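Local structure of thymine dioxygenase (5C3Q) at residues A35-L39 / A168-M173; I15-S21 / F47-I53; H162-R167 / F180-V184; S122-G126 / N135-A139; M173-Y179 / I306-Y310. The protein probably hydroxylates the methyl group of thymine as a metal- and 2-oxoglutarate-dependent dioxygenase. All blocks are in the same frame, centred on the assembly; numbering follows the deposited sequence.

Contact 1 (A35-L39 / A168-M173); sequences AKAIL and AIAVGM
Ala168 O receives the helical bond from Gly172 N at 2.8 Å, and the methyl of Ala35 rests against the same oxygen at 3.3 Å, so the backbone of one helix forms the seat for a side chain of the other. The helices are 28-44 and 147-173; their axes here come within 7.6 Å and run 101° apart. Small residues permit this approach: Gly172 puts no side chain in the way, and its CA lies 4.3 Å from that of Lys36. Ala35 CB also touches Val171 CG1 at 3.6 Å. On one side of this centre Ile38 reaches over with its tip, CD1 meeting Ala168 CB at 3.7 Å. Leu39 lies over Gly172 and Met173. With CG anti to the backbone N (chi1 179°), its CD2 branch lies on the Gly172 carbonyl carbon at 3.4 Å and near Met173 CG, while CD1 turns to Ile169 CG2. Phe23 of helix 21-25 closes over Ala35, Ala168 and Val171. Ala35 O, Ala168 O and Ile169 O accept bonds within their own helices, and the two helices are joined by shape and buried apolar surface, with methyl groups fitted against bare backbone.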
# COMPACT_ATOMS: atom_id res chain seq x y z
N ALA A 35 0.18 -21.32 2.69
CA ALA A 35 0.83 -20.69 1.55
C ALA A 35 -0.08 -20.71 0.32
O ALA A 35 -0.21 -19.70 -0.39
CB ALA A 35 2.15 -21.37 1.24
N LYS A 36 -0.72 -21.85 0.07
CA LYS A 36 -1.67 -21.99 -1.04
C LYS A 36 -2.87 -21.06 -0.89
O LYS A 36 -3.37 -20.53 -1.88
CB LYS A 36 -2.15 -23.44 -1.17
CG LYS A 36 -1.11 -24.38 -1.76
CD LYS A 36 -1.60 -25.82 -1.75
CE LYS A 36 -0.64 -26.74 -2.47
NZ LYS A 36 -1.14 -28.14 -2.51
N ALA A 37 -3.34 -20.86 0.35
CA ALA A 37 -4.46 -19.96 0.62
C ALA A 37 -4.08 -18.51 0.33
O ALA A 37 -4.87 -17.76 -0.24
CB ALA A 37 -4.94 -20.11 2.06
N ILE A 38 -2.88 -18.13 0.75
CA ILE A 38 -2.33 -16.80 0.47
C ILE A 38 -2.25 -16.58 -1.04
O ILE A 38 -2.75 -15.59 -1.55
CB ILE A 38 -0.95 -16.62 1.14
CG1 ILE A 38 -1.11 -16.51 2.66
CG2 ILE A 38 -0.23 -15.39 0.59
CD1 ILE A 38 0.18 -16.69 3.44
N LEU A 39 -1.62 -17.52 -1.74
CA LEU A 39 -1.49 -17.43 -3.20
C LEU A 39 -2.86 -17.37 -3.89
O LEU A 39 -3.06 -16.55 -4.77
CB LEU A 39 -0.69 -18.61 -3.75
CG LEU A 39 -0.52 -18.62 -5.27
CD1 LEU A 39 0.19 -17.37 -5.76
CD2 LEU A 39 0.22 -19.87 -5.72
N ALA A 168 5.85 -17.19 1.14
CA ALA A 168 4.54 -17.87 1.09
C ALA A 168 4.03 -18.00 -0.34
O ALA A 168 3.51 -19.04 -0.73
CB ALA A 168 3.52 -17.14 1.95
N ILE A 169 4.19 -16.94 -1.13
CA ILE A 169 3.82 -16.98 -2.54
C ILE A 169 4.61 -18.07 -3.28
O ILE A 169 4.04 -18.83 -4.05
CB ILE A 169 4.00 -15.60 -3.21
CG1 ILE A 169 2.90 -14.65 -2.71
CG2 ILE A 169 3.97 -15.73 -4.72
CD1 ILE A 169 3.11 -13.20 -3.10
N ALA A 170 5.92 -18.13 -3.03
CA ALA A 170 6.78 -19.12 -3.69
C ALA A 170 6.39 -20.54 -3.30
O ALA A 170 6.28 -21.42 -4.16
CB ALA A 170 8.24 -18.86 -3.35
N VAL A 171 6.17 -20.76 -2.00
CA VAL A 171 5.76 -22.07 -1.51
C VAL A 171 4.41 -22.45 -2.11
O VAL A 171 4.21 -23.59 -2.51
CB VAL A 171 5.72 -22.11 0.04
CG1 VAL A 171 5.08 -23.40 0.54
CG2 VAL A 171 7.13 -21.98 0.61
N GLY A 172 3.50 -21.48 -2.20
CA GLY A 172 2.19 -21.72 -2.81
C GLY A 172 2.30 -22.10 -4.28
O GLY A 172 1.54 -22.93 -4.77
N MET A 173 3.25 -21.47 -4.98
CA MET A 173 3.52 -21.75 -6.39
C MET A 173 4.22 -23.08 -6.61
O MET A 173 4.23 -23.60 -7.73
CB MET A 173 4.38 -20.64 -7.00
CG MET A 173 3.65 -19.35 -7.33
SD MET A 173 4.80 -18.09 -7.90
CE MET A 173 3.69 -16.75 -8.31

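Contact 2 (I15-S21 / F47-I53); sequences IPLIDFS and FIYLKNI
Ile18 and Leu50 form the apolar centre, Ile18 CB resting on Leu50 CD2 at 3.9 Å. On that face of the sheet Phe20 adds its ring, CD1 meeting the other branch of the leucine, CD1, also at 3.9 Å. Helices 28-44 and 147-173 cover this layer. The opposite face carries Leu17, Tyr49 and Lys51: Leu17 CD1 lies between Tyr49 CB and the aliphatic CD of the lysine. Towards the start of the strands, Ile15 CG2 packs on Tyr49 CD1 at 3.6 Å, while the tyrosine hydroxyl bonds to Thr246 O. Between the faces runs a ladder of parallel bonds, Tyr49 N to Pro16 O, Ile18 N to Tyr49 O, Lys51 N to Ile18 O and Phe20 N to Lys51 O, none longer than 2.9 Å. At the polar end the Asp19 carboxylate, swung away from its own amide nitrogen (chi1 179°), takes a weak bond from Asn52 ND2 at OD2 (3.1 Å). Its OD1 takes Ser21 OG at 2.6 Å on the syn side and, weakly, Ser21 N, a cap on the helix that follows. Two neighbouring parallel strands joined through helices 21-25 and 28-44 make a beta-alpha-beta crossover, here extending the large sheet of the double-stranded beta-helix fold.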
# COMPACT_ATOMS: atom_id res chain seq x y z
N ILE A 15 -12.15 -11.77 -0.14
CA ILE A 15 -10.81 -11.51 0.39
C ILE A 15 -10.65 -12.38 1.64
O ILE A 15 -11.33 -12.15 2.64
CB ILE A 15 -10.62 -10.02 0.76
CG1 ILE A 15 -10.84 -9.15 -0.49
CG2 ILE A 15 -9.24 -9.79 1.35
CD1 ILE A 15 -10.84 -7.65 -0.23
N PRO A 16 -9.75 -13.38 1.57
CA PRO A 16 -9.61 -14.30 2.69
C PRO A 16 -8.91 -13.67 3.89
O PRO A 16 -8.11 -12.74 3.72
CB PRO A 16 -8.73 -15.42 2.12
CG PRO A 16 -7.89 -14.72 1.11
CD PRO A 16 -8.78 -13.67 0.51
N LEU A 17 -9.24 -14.19 5.07
CA LEU A 17 -8.54 -13.87 6.30
C LEU A 17 -7.63 -15.05 6.58
O LEU A 17 -8.11 -16.18 6.69
CB LEU A 17 -9.54 -13.69 7.44
CG LEU A 17 -8.97 -13.47 8.84
CD1 LEU A 17 -8.08 -12.25 8.89
CD2 LEU A 17 -10.12 -13.35 9.83
N ILE A 18 -6.34 -14.80 6.70
CA ILE A 18 -5.35 -15.87 6.84
C ILE A 18 -4.50 -15.63 8.08
O ILE A 18 -4.04 -14.51 8.32
CB ILE A 18 -4.48 -15.99 5.57
CG1 ILE A 18 -5.36 -16.42 4.39
CG2 ILE A 18 -3.36 -17.00 5.77
CD1 ILE A 18 -4.75 -16.20 3.02
N ASP A 19 -4.31 -16.68 8.87
CA ASP A 19 -3.48 -16.63 10.06
C ASP A 19 -2.04 -16.87 9.65
O ASP A 19 -1.64 -18.01 9.40
CB ASP A 19 -3.95 -17.69 11.07
CG ASP A 19 -3.12 -17.70 12.34
OD1 ASP A 19 -1.97 -17.22 12.32
OD2 ASP A 19 -3.62 -18.21 13.36
N PHE A 20 -1.25 -15.80 9.59
CA PHE A 20 0.11 -15.89 9.04
C PHE A 20 1.05 -16.74 9.91
O PHE A 20 1.99 -17.33 9.39
CB PHE A 20 0.70 -14.50 8.82
CG PHE A 20 1.88 -14.49 7.90
CD1 PHE A 20 1.74 -14.87 6.57
CD2 PHE A 20 3.13 -14.09 8.34
CE1 PHE A 20 2.82 -14.86 5.71
CE2 PHE A 20 4.22 -14.08 7.49
CZ PHE A 20 4.06 -14.46 6.17
N SER A 21 0.78 -16.81 11.21
CA SER A 21 1.60 -17.61 12.12
C SER A 21 1.60 -19.08 11.71
O SER A 21 2.56 -19.81 11.98
CB SER A 21 1.12 -17.45 13.57
OG SER A 21 -0.07 -18.17 13.82
N PHE A 47 -6.08 -9.29 -3.09
CA PHE A 47 -6.07 -8.77 -1.73
C PHE A 47 -6.23 -9.93 -0.75
O PHE A 47 -6.99 -10.86 -1.03
CB PHE A 47 -7.25 -7.81 -1.53
CG PHE A 47 -6.94 -6.37 -1.78
CD1 PHE A 47 -6.82 -5.89 -3.08
CD2 PHE A 47 -6.80 -5.48 -0.73
CE1 PHE A 47 -6.53 -4.55 -3.32
CE2 PHE A 47 -6.51 -4.14 -0.97
CZ PHE A 47 -6.39 -3.68 -2.26
N ILE A 48 -5.53 -9.87 0.38
CA ILE A 48 -5.79 -10.75 1.52
C ILE A 48 -5.72 -9.94 2.83
O ILE A 48 -5.20 -8.82 2.84
CB ILE A 48 -4.79 -11.93 1.59
CG1 ILE A 48 -3.36 -11.42 1.83
CG2 ILE A 48 -4.86 -12.75 0.31
CD1 ILE A 48 -2.33 -12.53 2.02
N TYR A 49 -6.28 -10.49 3.90
CA TYR A 49 -6.04 -9.98 5.26
C TYR A 49 -5.17 -11.01 5.97
O TYR A 49 -5.47 -12.21 5.91
CB TYR A 49 -7.33 -9.84 6.06
CG TYR A 49 -8.21 -8.64 5.79
CD1 TYR A 49 -8.55 -8.27 4.49
CD2 TYR A 49 -8.77 -7.92 6.85
CE1 TYR A 49 -9.40 -7.19 4.26
CE2 TYR A 49 -9.61 -6.85 6.63
CZ TYR A 49 -9.93 -6.48 5.34
OH TYR A 49 -10.77 -5.42 5.11
N LEU A 50 -4.13 -10.55 6.65
CA LEU A 50 -3.32 -11.40 7.50
C LEU A 50 -3.53 -11.04 8.96
O LEU A 50 -3.53 -9.87 9.31
CB LEU A 50 -1.84 -11.27 7.16
CG LEU A 50 -1.41 -11.74 5.77
CD1 LEU A 50 0.08 -11.52 5.61
CD2 LEU A 50 -1.77 -13.21 5.54
N LYS A 51 -3.69 -12.07 9.79
CA LYS A 51 -3.70 -11.91 11.25
C LYS A 51 -2.51 -12.66 11.83
O LYS A 51 -1.88 -13.48 11.15
CB LYS A 51 -5.02 -12.42 11.85
CG LYS A 51 -5.33 -13.89 11.59
CD LYS A 51 -6.77 -14.25 11.97
CE LYS A 51 -6.93 -14.49 13.46
NZ LYS A 51 -8.36 -14.73 13.81
N ASN A 52 -2.20 -12.37 13.10
CA ASN A 52 -1.07 -12.98 13.80
C ASN A 52 0.24 -12.90 13.02
O ASN A 52 0.94 -13.90 12.84
CB ASN A 52 -1.39 -14.43 14.18
CG ASN A 52 -2.59 -14.53 15.09
OD1 ASN A 52 -2.91 -13.60 15.82
ND2 ASN A 52 -3.28 -15.66 15.04
N ILE A 53 0.55 -11.69 12.55
CA ILE A 53 1.82 -11.42 11.91
C ILE A 53 2.88 -11.17 12.99
O ILE A 53 2.53 -10.89 14.14
CB ILE A 53 1.74 -10.22 10.92
CG1 ILE A 53 1.15 -8.97 11.60
CG2 ILE A 53 0.90 -10.59 9.71
CD1 ILE A 53 1.48 -7.67 10.90

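Contact 3 (H162-R167 / F180-V184); sequences HIEVMR and FDSFV
A Met-aromatic contact and a side-on salt bridge tie the long helix 147-173 to the chain that turns back after it, through Met166 with Phe180 and Arg167 with Asp181. Met166, bent at chi2 and chi3, curls its CE methyl over the phenyl face in a CH-pi contact, 3.7 Å from the ring centroid and only 7° off the normal; SD, the more distant Met-aromatic part, stands above the same face. Met166 CB also meets Phe180 CB. Arg167 keeps its chain extended from CG to NE and presents that edge to the carboxylate: NE bonds OD1 of Asp181 at 3.2 Å near the guanidinium plane, on the syn lone pair, and NH2 bonds OD2 at 2.8 Å from above the carboxylate plane. The two planes stand 40° apart. Ile163 CG2 lies over one guanidinium face, toward the rim. Asp181 OD2 has a second donor in Asn178 ND2, while a water gives protons to Asp181 OD1 (2.7 Å) and Ile163 O. Val184 packs beside the helix, CG1 against His162 CE1 at 3.5 Å and CG2 against Ile163 CG1. Consecutive helices 147-173 and 181-184 are thus joined by a Met-aromatic contact flanked by a Glu164-Arg167-Asp181 salt-bridge network, its glutamate arm long.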
# COMPACT_ATOMS: atom_id res chain seq x y z
N HIS A 162 7.65 -8.50 4.27
CA HIS A 162 7.66 -8.60 2.81
C HIS A 162 8.35 -9.88 2.35
O HIS A 162 7.80 -10.64 1.54
CB HIS A 162 8.38 -7.39 2.20
CG HIS A 162 8.47 -7.42 0.70
ND1 HIS A 162 9.54 -6.90 0.01
CD2 HIS A 162 7.62 -7.91 -0.23
CE1 HIS A 162 9.35 -7.06 -1.28
NE2 HIS A 162 8.19 -7.67 -1.46
N ILE A 163 9.54 -10.12 2.88
CA ILE A 163 10.32 -11.30 2.53
C ILE A 163 9.51 -12.57 2.82
O ILE A 163 9.49 -13.49 2.00
CB ILE A 163 11.69 -11.32 3.26
CG1 ILE A 163 12.59 -10.23 2.66
CG2 ILE A 163 12.37 -12.68 3.14
CD1 ILE A 163 13.77 -9.85 3.54
N GLU A 164 8.82 -12.61 3.96
CA GLU A 164 8.06 -13.80 4.36
C GLU A 164 6.81 -14.01 3.51
O GLU A 164 6.47 -15.14 3.18
CB GLU A 164 7.68 -13.74 5.85
CG GLU A 164 8.85 -13.67 6.82
CD GLU A 164 9.61 -14.98 6.99
OE1 GLU A 164 9.44 -15.91 6.17
OE2 GLU A 164 10.41 -15.07 7.96
N VAL A 165 6.12 -12.93 3.15
CA VAL A 165 4.95 -13.03 2.28
C VAL A 165 5.35 -13.55 0.89
O VAL A 165 4.66 -14.39 0.33
CB VAL A 165 4.18 -11.70 2.14
CG1 VAL A 165 3.08 -11.81 1.09
CG2 VAL A 165 3.56 -11.31 3.48
N MET A 166 6.47 -13.07 0.36
CA MET A 166 6.97 -13.57 -0.93
C MET A 166 7.35 -15.05 -0.83
O MET A 166 7.12 -15.81 -1.77
CB MET A 166 8.15 -12.73 -1.43
CG MET A 166 7.82 -11.28 -1.75
SD MET A 166 6.32 -10.97 -2.72
CE MET A 166 6.76 -11.66 -4.31
N ARG A 167 7.92 -15.45 0.30
CA ARG A 167 8.20 -16.87 0.55
C ARG A 167 6.92 -17.70 0.53
O ARG A 167 6.90 -18.79 -0.04
CB ARG A 167 8.95 -17.08 1.87
CG ARG A 167 10.41 -16.71 1.78
CD ARG A 167 11.11 -16.79 3.13
NE ARG A 167 12.48 -16.31 3.02
CZ ARG A 167 13.33 -16.15 4.03
NH1 ARG A 167 12.95 -16.42 5.28
NH2 ARG A 167 14.56 -15.71 3.80
N PHE A 180 12.27 -15.60 -4.24
CA PHE A 180 12.18 -14.14 -4.27
C PHE A 180 13.25 -13.41 -3.44
O PHE A 180 13.42 -12.20 -3.60
CB PHE A 180 10.80 -13.68 -3.83
CG PHE A 180 9.71 -14.09 -4.76
CD1 PHE A 180 9.57 -13.48 -6.00
CD2 PHE A 180 8.81 -15.09 -4.41
CE1 PHE A 180 8.56 -13.86 -6.87
CE2 PHE A 180 7.80 -15.47 -5.27
CZ PHE A 180 7.67 -14.85 -6.50
N ASP A 181 13.95 -14.13 -2.56
CA ASP A 181 14.89 -13.50 -1.63
C ASP A 181 15.88 -12.56 -2.33
O ASP A 181 16.05 -11.42 -1.91
CB ASP A 181 15.67 -14.55 -0.82
CG ASP A 181 14.82 -15.21 0.26
OD1 ASP A 181 13.59 -15.01 0.29
OD2 ASP A 181 15.40 -15.94 1.10
N SER A 182 16.49 -13.03 -3.41
CA SER A 182 17.51 -12.26 -4.13
C SER A 182 16.91 -11.10 -4.93
O SER A 182 17.64 -10.21 -5.36
CB SER A 182 18.31 -13.18 -5.05
OG SER A 182 17.55 -13.56 -6.18
N PHE A 183 15.60 -11.12 -5.14
CA PHE A 183 14.89 -10.05 -5.84
C PHE A 183 14.37 -8.97 -4.89
O PHE A 183 14.00 -7.89 -5.34
CB PHE A 183 13.70 -10.62 -6.63
CG PHE A 183 14.08 -11.37 -7.87
CD1 PHE A 183 14.29 -10.71 -9.07
CD2 PHE A 183 14.19 -12.76 -7.85
CE1 PHE A 183 14.61 -11.40 -10.22
CE2 PHE A 183 14.52 -13.46 -9.00
CZ PHE A 183 14.73 -12.78 -10.19
N VAL A 184 14.30 -9.26 -3.59
CA VAL A 184 13.69 -8.33 -2.62
C VAL A 184 14.55 -8.00 -1.38
O VAL A 184 14.12 -7.23 -0.53
CB VAL A 184 12.32 -8.85 -2.13
CG1 VAL A 184 11.38 -9.11 -3.30
CG2 VAL A 184 12.46 -10.09 -1.26
O HOH W 1 11.90 -5.49 -0.22
O HOH W 2 11.20 -13.91 -0.29

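Contact 4 (S122-G126 / N135-A139); sequences SYEIG and NPWPA. With EDO (1,2-ethanediol), chain I.
Tyr123 of strand 121-125 and Gly126 just beyond hold residues 135-138 of the loop that leads to helix 147-173, which folds here through an inverse gamma turn centred on Pro136. The strand is the next-to-last of the large sheet, between 190-200 and 91-93.

Three hydrogen bonds cross. The amide of Asn135 pairs with the N and O of Gly126 in a two-point grip: Gly126 N donates to OD1 at 2.9 Å, and ND2 donates to Gly126 O at 2.8 Å, fairly straight at the hydrogen (163°). That second bond leaves ND2 well above the glycine carbonyl plane, while the oxygen lies in the plane of the asparagine amide. Farther along, Tyr123, its ring carried to the far side from the backbone N (chi1 180°), sends its hydroxyl to Pro136 O at 2.7 Å; this oxygen sits at the edge of the tyrosine ring. Outside the pair, Glu128 OE1 accepts from both Trp137 NE1 and Asn135 ND2.

Apolar contacts lie between these bonds. Ile125 CG2 touches Trp137 CH2 at 3.7 Å, the two side chains at about a right angle, and Pro138 CD is 4.4 Å from Tyr123 CZ.

Among charged groups, Lys148 makes a cation-pi contact with the indole. Polar partners of Glu124 lie on the other side of the strand. Its OE1 forms a salt bridge with Arg192, a residue of the 2-oxoglutarate and thymine pockets, so the glutamate is second shell to the site. An ethanediol, probably from the crystallisation liquor, bonds to Arg192 NH2 and donates from its O1 to Glu124 OE2 at 2.8 Å.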
# COMPACT_ATOMS: atom_id res chain seq x y z
N SER A 122 0.41 12.99 3.54
CA SER A 122 1.27 11.83 3.65
C SER A 122 2.72 12.21 3.92
O SER A 122 3.16 13.32 3.62
CB SER A 122 1.18 10.98 2.38
OG SER A 122 1.67 11.68 1.25
N TYR A 123 3.45 11.27 4.50
CA TYR A 123 4.87 11.41 4.72
C TYR A 123 5.53 10.07 4.39
O TYR A 123 5.20 9.04 4.98
CB TYR A 123 5.15 11.81 6.16
CG TYR A 123 6.62 11.97 6.46
CD1 TYR A 123 7.33 13.09 6.02
CD2 TYR A 123 7.32 11.00 7.17
CE1 TYR A 123 8.68 13.24 6.29
CE2 TYR A 123 8.66 11.14 7.44
CZ TYR A 123 9.34 12.26 7.01
OH TYR A 123 10.68 12.39 7.28
N GLU A 124 6.47 10.10 3.45
CA GLU A 124 7.09 8.89 2.93
C GLU A 124 8.57 8.74 3.32
O GLU A 124 9.36 9.68 3.22
CB GLU A 124 6.91 8.83 1.43
CG GLU A 124 5.46 8.51 1.07
CD GLU A 124 5.11 8.81 -0.37
OE1 GLU A 124 4.43 7.97 -1.00
OE2 GLU A 124 5.48 9.90 -0.86
N ILE A 125 8.90 7.53 3.77
CA ILE A 125 10.22 7.18 4.27
C ILE A 125 10.73 6.01 3.45
O ILE A 125 10.03 5.01 3.29
CB ILE A 125 10.13 6.75 5.76
CG1 ILE A 125 9.71 7.93 6.63
CG2 ILE A 125 11.45 6.18 6.25
CD1 ILE A 125 8.99 7.52 7.90
N GLY A 126 11.95 6.13 2.92
CA GLY A 126 12.62 5.04 2.20
C GLY A 126 13.67 4.42 3.09
O GLY A 126 13.82 4.81 4.25
N ASN A 135 16.60 10.37 3.56
CA ASN A 135 15.28 10.68 4.10
C ASN A 135 15.26 12.07 4.74
O ASN A 135 16.14 12.38 5.54
CB ASN A 135 14.86 9.64 5.15
CG ASN A 135 14.49 8.31 4.53
OD1 ASN A 135 13.80 8.26 3.51
ND2 ASN A 135 14.93 7.22 5.15
N PRO A 136 14.26 12.91 4.40
CA PRO A 136 14.17 14.22 5.04
C PRO A 136 13.46 14.15 6.39
O PRO A 136 12.27 14.43 6.49
CB PRO A 136 13.35 15.04 4.03
CG PRO A 136 12.47 14.03 3.38
CD PRO A 136 13.23 12.72 3.37
N TRP A 137 14.20 13.75 7.43
CA TRP A 137 13.63 13.59 8.76
C TRP A 137 13.37 14.95 9.39
O TRP A 137 14.16 15.88 9.20
CB TRP A 137 14.57 12.79 9.66
CG TRP A 137 14.82 11.39 9.22
CD1 TRP A 137 15.94 10.91 8.61
CD2 TRP A 137 13.94 10.27 9.37
NE1 TRP A 137 15.82 9.57 8.37
CE2 TRP A 137 14.59 9.15 8.82
CE3 TRP A 137 12.66 10.11 9.91
CZ2 TRP A 137 14.01 7.88 8.79
CZ3 TRP A 137 12.07 8.85 9.88
CH2 TRP A 137 12.75 7.75 9.33
N PRO A 138 12.27 15.09 10.15
CA PRO A 138 12.02 16.34 10.86
C PRO A 138 12.88 16.42 12.12
O PRO A 138 13.41 15.40 12.56
CB PRO A 138 10.54 16.24 11.22
CG PRO A 138 10.31 14.78 11.41
CD PRO A 138 11.27 14.06 10.49
N ALA A 139 13.01 17.62 12.68
CA ALA A 139 13.81 17.82 13.89
C ALA A 139 13.19 17.08 15.08
O ALA A 139 11.97 17.07 15.24
CB ALA A 139 13.94 19.30 14.20
C1 EDO I . 3.93 11.67 -2.90
O1 EDO I . 3.24 10.53 -2.39
C2 EDO I . 2.95 12.62 -3.58
O2 EDO I . 2.78 12.28 -4.95

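Contact 5 (M173-Y179 / I306-Y310); sequences MGIDANY and IPGTY
Ile306 CG2 is met by three side chains of the loop 173-179: Ile175 CD1 comes within 4.0 Å of it, Met173 SD within 4.1 Å and Tyr179 CE2 within 4.2 Å. Beside it Pro307 meets the end of the tyrosine, its CD 3.4 Å from Tyr179 OH and 3.7 Å from CZ, the two side chains arriving from opposite directions. The Ile175 branch CG2 touches Pro307 O at 3.5 Å. Ile175 CG1, set between its own backbone N and carbonyl carbon (chi1 65°), carries CD1 to Ile306. Turns set these groups. Gly174, at positive phi, closes helix 147-173 with a Schellman motif and throws Ile175 toward the other loop. A type I turn from Asp176 to Tyr179 follows, braced by an Asx turn in which Asp176 OD1 accepts from Asn178 N at 3.0 Å. On the partner side a type II turn runs from Ile306 to Thr309, with Gly308 at positive phi; Ile306 O accepts from both Thr309 N and Thr309 OG1. Behind, Ile306 also leans on Phe180, and the tyrosine ring meets Phe183. No polar bond joins the two segments; what joins them is a small apolar patch near the protein surface.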
# COMPACT_ATOMS: atom_id res chain seq x y z
N MET A 173 3.25 -21.47 -4.98
CA MET A 173 3.52 -21.75 -6.39
C MET A 173 4.22 -23.08 -6.61
O MET A 173 4.23 -23.60 -7.73
CB MET A 173 4.38 -20.64 -7.00
CG MET A 173 3.65 -19.35 -7.33
SD MET A 173 4.80 -18.09 -7.90
CE MET A 173 3.69 -16.75 -8.31
N GLY A 174 4.84 -23.63 -5.57
CA GLY A 174 5.59 -24.87 -5.68
C GLY A 174 6.98 -24.68 -6.27
O GLY A 174 7.59 -25.63 -6.75
N ILE A 175 7.48 -23.44 -6.25
CA ILE A 175 8.85 -23.16 -6.69
C ILE A 175 9.74 -23.12 -5.45
O ILE A 175 9.25 -23.28 -4.33
CB ILE A 175 8.94 -21.85 -7.50
CG1 ILE A 175 8.60 -20.62 -6.65
CG2 ILE A 175 8.03 -21.94 -8.72
CD1 ILE A 175 8.75 -19.30 -7.37
N ASP A 176 11.04 -22.91 -5.65
CA ASP A 176 11.96 -22.82 -4.52
C ASP A 176 11.42 -21.79 -3.52
O ASP A 176 11.09 -20.66 -3.89
CB ASP A 176 13.36 -22.43 -5.00
CG ASP A 176 14.42 -22.62 -3.93
OD1 ASP A 176 14.46 -21.81 -2.98
OD2 ASP A 176 15.21 -23.58 -4.05
N ALA A 177 11.33 -22.20 -2.25
CA ALA A 177 10.75 -21.34 -1.21
C ALA A 177 11.45 -19.98 -1.11
O ALA A 177 10.82 -18.99 -0.74
CB ALA A 177 10.79 -22.05 0.14
N ASN A 178 12.74 -19.93 -1.43
CA ASN A 178 13.53 -18.71 -1.32
C ASN A 178 13.76 -18.02 -2.68
O ASN A 178 14.67 -17.21 -2.80
CB ASN A 178 14.87 -19.02 -0.64
CG ASN A 178 14.68 -19.57 0.76
OD1 ASN A 178 14.77 -20.78 0.98
ND2 ASN A 178 14.41 -18.70 1.72
N TYR A 179 12.93 -18.34 -3.67
CA TYR A 179 13.08 -17.78 -5.01
C TYR A 179 13.14 -16.24 -5.02
O TYR A 179 13.95 -15.65 -5.73
CB TYR A 179 11.93 -18.24 -5.92
CG TYR A 179 12.00 -17.65 -7.31
CD1 TYR A 179 12.75 -18.26 -8.31
CD2 TYR A 179 11.33 -16.47 -7.62
CE1 TYR A 179 12.83 -17.71 -9.58
CE2 TYR A 179 11.40 -15.91 -8.88
CZ TYR A 179 12.15 -16.53 -9.86
OH TYR A 179 12.22 -15.98 -11.12
N ILE A 306 7.76 -15.26 -13.91
CA ILE A 306 8.20 -16.20 -12.87
C ILE A 306 8.00 -17.64 -13.38
O ILE A 306 7.01 -17.91 -14.05
CB ILE A 306 7.39 -15.99 -11.57
CG1 ILE A 306 7.65 -14.59 -11.00
CG2 ILE A 306 7.73 -17.03 -10.51
CD1 ILE A 306 6.57 -14.09 -10.06
N PRO A 307 8.94 -18.56 -13.07
CA PRO A 307 8.74 -19.94 -13.52
C PRO A 307 7.47 -20.57 -12.97
O PRO A 307 7.15 -20.40 -11.79
CB PRO A 307 9.99 -20.68 -13.01
CG PRO A 307 10.63 -19.76 -12.02
CD PRO A 307 10.25 -18.37 -12.43
N GLY A 308 6.74 -21.27 -13.83
CA GLY A 308 5.49 -21.92 -13.45
C GLY A 308 4.24 -21.07 -13.64
O GLY A 308 3.15 -21.51 -13.28
N THR A 309 4.40 -19.87 -14.19
CA THR A 309 3.26 -18.98 -14.48
C THR A 309 2.86 -19.00 -15.96
O THR A 309 2.00 -18.23 -16.38
CB THR A 309 3.56 -17.52 -14.07
OG1 THR A 309 4.72 -17.05 -14.76
CG2 THR A 309 3.79 -17.42 -12.57
N TYR A 310 3.48 -19.89 -16.73
CA TYR A 310 3.17 -20.06 -18.14
C TYR A 310 3.71 -21.41 -18.60
O TYR A 310 4.69 -21.91 -18.04
CB TYR A 310 3.83 -18.95 -18.97
CG TYR A 310 5.33 -18.96 -18.87
CD1 TYR A 310 5.98 -18.38 -17.78
CD2 TYR A 310 6.12 -19.57 -19.85
CE1 TYR A 310 7.36 -18.40 -17.67
CE2 TYR A 310 7.50 -19.60 -19.74
CZ TYR A 310 8.11 -19.01 -18.65
OH TYR A 310 9.48 -19.02 -18.53

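Contacts 1, 2, 3 and 5 form one cluster around helix 147-173, contact 4 lying apart with its centre 25 to 36 Å from theirs. Contact 1 and contact 2 meet where Ile18 CD1 lies 3.5 Å from Ile38 N, and contact 3 joins contact 1 through Phe180 CE2, 3.9 Å from Ala170 CB. Contact 5 continues from contact 1 at Met173, with a probable hydrogen bond from Ile175 N to Ala170 O. Toward the active site, in contact 2 the Phe47 side chain is about 6 Å from the nickel and packs edge-to-face on its ligand His273; in contact 4 Gly126 is about 9 Å from thymine, and in contact 3 the His162 side chain about 12 Å.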